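PDB 5HQA: alpha-glucosidase from Pseudoalteromonas sp. K8, which hydrolyses alpha-glucosidic linkages as a glycoside hydrolase of family 97, holds calcium beside its glycan pocket and is activated by chloride. Local coordinates for residues V108-E113 against R229-G234. Numbering follows the deposited sequence. Where two conformers were deposited one is given.
Sequences VGFRYE and RTIQIG
F110 lays one face of its ring over R229, whose CB stands 3.9 Å from the ring centroid and 18° off the normal, the geometry of a CH-pi contact. F110 CZ comes nearest, 3.7 Å from R229 CB, because the arginine carbon sits toward the ring's rim. With CG between the backbone N and the carbonyl carbon (chi1 64°), the ring leans across to the partner strand, and F110 CE2 lies 4.2 Å from I231 CD1, which sits at the ring edge. Alongside, V108 and I231 point the same way, and in one of the two deposited valine conformers V108 CG2 lies 3.9 Å from I231 CB.

These side chains share one face because the antiparallel register pairs V108 with I231 and F110 with R229, each through two backbone hydrogen bonds; R229 N to F110 O is the shortest at 2.7 Å, with 172° at the hydrogen. Between them the non-hydrogen-bonded pair G109 and T230 approaches to 4.4 Å at CA, and G109 CA makes a CA-H...O contact with R229 O. The guanidinium of buried R229 forms salt bridges with E128 and E186. An alanine in place of F110 would probably open a gap over R229 CB and take from I231 CD1 the ring edge it packs against.

The pair joins strands 107-114 and 224-234 inside an antiparallel sheet of the N-terminal, galactose-mutarotase-like region, flanked by strands 95-104 and 181-187, while strands 22-27 and 122-134 of a second sheet pack against the face bearing F110 and I231, consistent with a beta-sandwich.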
ATOM      1  N   VAL A 108       5.832  -8.127  16.315  0.57 10.90           N
ATOM      2  CA  VAL A 108       6.844  -7.364  17.034  0.57 11.13           C
ATOM      3  C   VAL A 108       7.467  -6.324  16.115  0.57 11.75           C
ATOM      4  O   VAL A 108       7.622  -6.533  14.906  0.57 12.06           O
ATOM      5  CB  VAL A 108       7.944  -8.270  17.643  0.57 13.37           C
ATOM      6  CG1 VAL A 108       7.327  -9.425  18.404  0.57 14.26           C
ATOM      7  CG2 VAL A 108       8.887  -8.775  16.576  0.57 11.45           C
ATOM      8  N   GLY A 109       7.822  -5.194  16.701  1.00 10.27           N
ATOM      9  CA  GLY A 109       8.576  -4.159  16.010  1.00 10.14           C
ATOM     10  C   GLY A 109       9.830  -3.854  16.803  1.00 13.67           C
ATOM     11  O   GLY A 109       9.816  -3.889  18.037  1.00 13.12           O
ATOM     12  N   PHE A 110      10.925  -3.576  16.094  1.00 10.16           N
ATOM     13  CA  PHE A 110      12.122  -3.120  16.798  1.00 10.40           C
ATOM     14  C   PHE A 110      12.871  -2.089  15.965  1.00 12.51           C
ATOM     15  O   PHE A 110      12.780  -2.069  14.733  1.00 12.35           O
ATOM     16  CB  PHE A 110      13.059  -4.290  17.203  1.00 10.40           C
ATOM     17  CG  PHE A 110      13.651  -5.060  16.045  1.00 10.93           C
ATOM     18  CD1 PHE A 110      14.870  -4.690  15.500  1.00 10.01           C
ATOM     19  CD2 PHE A 110      13.001  -6.180  15.536  1.00 12.57           C
ATOM     20  CE1 PHE A 110      15.428  -5.405  14.442  1.00 12.06           C
ATOM     21  CE2 PHE A 110      13.549  -6.905  14.479  1.00 13.56           C
ATOM     22  CZ  PHE A 110      14.767  -6.511  13.929  1.00 12.93           C
ATOM     23  N   ARG A 111      13.605  -1.218  16.656  1.00 12.41           N
ATOM     24  CA  ARG A 111      14.433  -0.238  15.968  1.00 10.74           C
ATOM     25  C   ARG A 111      15.673   0.026  16.799  1.00 12.90           C
ATOM     26  O   ARG A 111      15.696  -0.191  18.012  1.00 14.09           O
ATOM     27  CB  ARG A 111      13.684   1.075  15.709  1.00 10.92           C
ATOM     28  CG  ARG A 111      13.503   1.921  16.957  1.00 12.11           C
ATOM     29  CD  ARG A 111      12.892   3.264  16.618  1.00 12.61           C
ATOM     30  NE  ARG A 111      12.795   4.112  17.801  1.00 13.74           N
ATOM     31  CZ  ARG A 111      12.101   5.241  17.845  1.00 19.62           C
ATOM     32  NH1 ARG A 111      11.438   5.662  16.773  1.00 19.16           N
ATOM     33  NH2 ARG A 111      12.064   5.949  18.965  1.00 22.32           N
ATOM     34  N   TYR A 112      16.722   0.471  16.119  1.00 11.91           N
ATOM     35  CA  TYR A 112      17.948   0.875  16.787  1.00 11.51           C
ATOM     36  C   TYR A 112      17.845   2.334  17.179  1.00 13.51           C
ATOM     37  O   TYR A 112      17.285   3.149  16.439  1.00 14.15           O
ATOM     38  CB  TYR A 112      19.152   0.714  15.875  1.00 11.41           C
ATOM     39  CG  TYR A 112      19.436  -0.668  15.340  1.00 11.07           C
ATOM     40  CD1 TYR A 112      18.704  -1.199  14.278  1.00 11.43           C
ATOM     41  CD2 TYR A 112      20.493  -1.418  15.854  1.00 11.47           C
ATOM     42  CE1 TYR A 112      19.007  -2.458  13.755  1.00 11.31           C
ATOM     43  CE2 TYR A 112      20.796  -2.666  15.348  1.00 12.67           C
ATOM     44  CZ  TYR A 112      20.058  -3.179  14.293  1.00 13.40           C
ATOM     45  OH  TYR A 112      20.389  -4.419  13.796  1.00 13.14           O
ATOM     46  N   GLU A 113      18.408   2.666  18.333  1.00 12.41           N
ATOM     47  CA  GLU A 113      18.535   4.049  18.775  1.00 12.93           C
ATOM     48  C   GLU A 113      19.995   4.253  19.146  1.00 15.34           C
ATOM     49  O   GLU A 113      20.468   3.716  20.151  1.00 15.79           O
ATOM     50  CB  GLU A 113      17.583   4.349  19.938  1.00 15.24           C
ATOM     51  CG  GLU A 113      16.123   4.189  19.505  1.00 16.12           C
ATOM     52  CD  GLU A 113      15.115   4.330  20.636  1.00 18.32           C
ATOM     53  OE1 GLU A 113      15.519   4.655  21.777  1.00 17.70           O
ATOM     54  OE2 GLU A 113      13.906   4.105  20.373  1.00 18.67           O
ATOM     55  N   ARG A 229      11.679  -2.248  12.261  1.00 10.63           N
ATOM     56  CA  ARG A 229      11.603  -3.515  11.538  1.00  9.89           C
ATOM     57  C   ARG A 229      10.446  -4.299  12.142  1.00 12.31           C
ATOM     58  O   ARG A 229      10.355  -4.398  13.371  1.00 11.25           O
ATOM     59  CB  ARG A 229      12.906  -4.305  11.673  1.00  9.85           C
ATOM     60  CG  ARG A 229      14.068  -3.786  10.834  1.00 12.79           C
ATOM     61  CD  ARG A 229      14.665  -2.474  11.365  1.00 13.30           C
ATOM     62  NE  ARG A 229      15.601  -1.908  10.389  1.00 12.10           N
ATOM     63  CZ  ARG A 229      15.220  -1.228   9.307  1.00 14.48           C
ATOM     64  NH1 ARG A 229      13.924  -1.010   9.069  1.00 12.28           N
ATOM     65  NH2 ARG A 229      16.136  -0.764   8.463  1.00 11.68           N
ATOM     66  N   THR A 230       9.543  -4.818  11.304  1.00 10.76           N
ATOM     67  CA  THR A 230       8.326  -5.436  11.820  1.00 11.83           C
ATOM     68  C   THR A 230       8.251  -6.903  11.426  1.00 12.82           C
ATOM     69  O   THR A 230       8.592  -7.277  10.299  1.00 10.61           O
ATOM     70  CB  THR A 230       7.041  -4.708  11.352  1.00 15.06           C
ATOM     71  OG1 THR A 230       6.905  -4.796   9.928  1.00 14.11           O
ATOM     72  CG2 THR A 230       7.083  -3.244  11.743  1.00 16.46           C
ATOM     73  N   ILE A 231       7.797  -7.727  12.371  1.00 11.52           N
ATOM     74  CA  ILE A 231       7.591  -9.154  12.158  1.00 10.78           C
ATOM     75  C   ILE A 231       6.181  -9.471  12.637  1.00 12.07           C
ATOM     76  O   ILE A 231       5.944  -9.601  13.844  1.00 11.04           O
ATOM     77  CB  ILE A 231       8.624 -10.014  12.892  1.00 10.06           C
ATOM     78  CG1 ILE A 231      10.049  -9.559  12.532  1.00 10.00           C
ATOM     79  CG2 ILE A 231       8.409 -11.482  12.544  1.00  9.41           C
ATOM     80  CD1 ILE A 231      11.140 -10.193  13.403  1.00 10.95           C
ATOM     81  N   GLN A 232       5.241  -9.586  11.703  1.00  9.18           N
ATOM     82  CA  GLN A 232       3.898 -10.025  12.052  1.00  9.60           C
ATOM     83  C   GLN A 232       3.872 -11.541  12.140  1.00 11.09           C
ATOM     84  O   GLN A 232       4.488 -12.232  11.322  1.00 11.80           O
ATOM     85  CB  GLN A 232       2.886  -9.548  11.008  1.00  9.89           C
ATOM     86  CG  GLN A 232       2.716  -8.035  10.971  1.00 13.16           C
ATOM     87  CD  GLN A 232       1.629  -7.604  10.013  1.00 15.64           C
ATOM     88  OE1 GLN A 232       1.888  -6.955   8.990  1.00 17.55           O
ATOM     89  NE2 GLN A 232       0.397  -7.951  10.347  1.00 12.15           N
ATOM     90  N   ILE A 233       3.157 -12.058  13.135  1.00 10.08           N
ATOM     91  CA  ILE A 233       3.081 -13.494  13.390  1.00 11.81           C
ATOM     92  C   ILE A 233       1.645 -13.828  13.757  1.00 15.34           C
ATOM     93  O   ILE A 233       1.075 -13.199  14.654  1.00 14.44           O
ATOM     94  CB  ILE A 233       4.027 -13.923  14.532  1.00 12.52           C
ATOM     95  CG1 ILE A 233       5.464 -13.460  14.260  1.00 10.17           C
ATOM     96  CG2 ILE A 233       3.944 -15.435  14.759  1.00 12.58           C
ATOM     97  CD1 ILE A 233       6.387 -13.567  15.472  1.00 11.39           C
ATOM     98  N   GLY A 234       1.066 -14.828  13.096  1.00 13.40           N
ATOM     99  CA  GLY A 234      -0.283 -15.247  13.442  1.00 16.16           C
ATOM    100  C   GLY A 234      -0.554 -16.691  13.081  1.00 14.99           C
ATOM    101  O   GLY A 234       0.093 -17.269  12.198  1.00 14.25           O
TER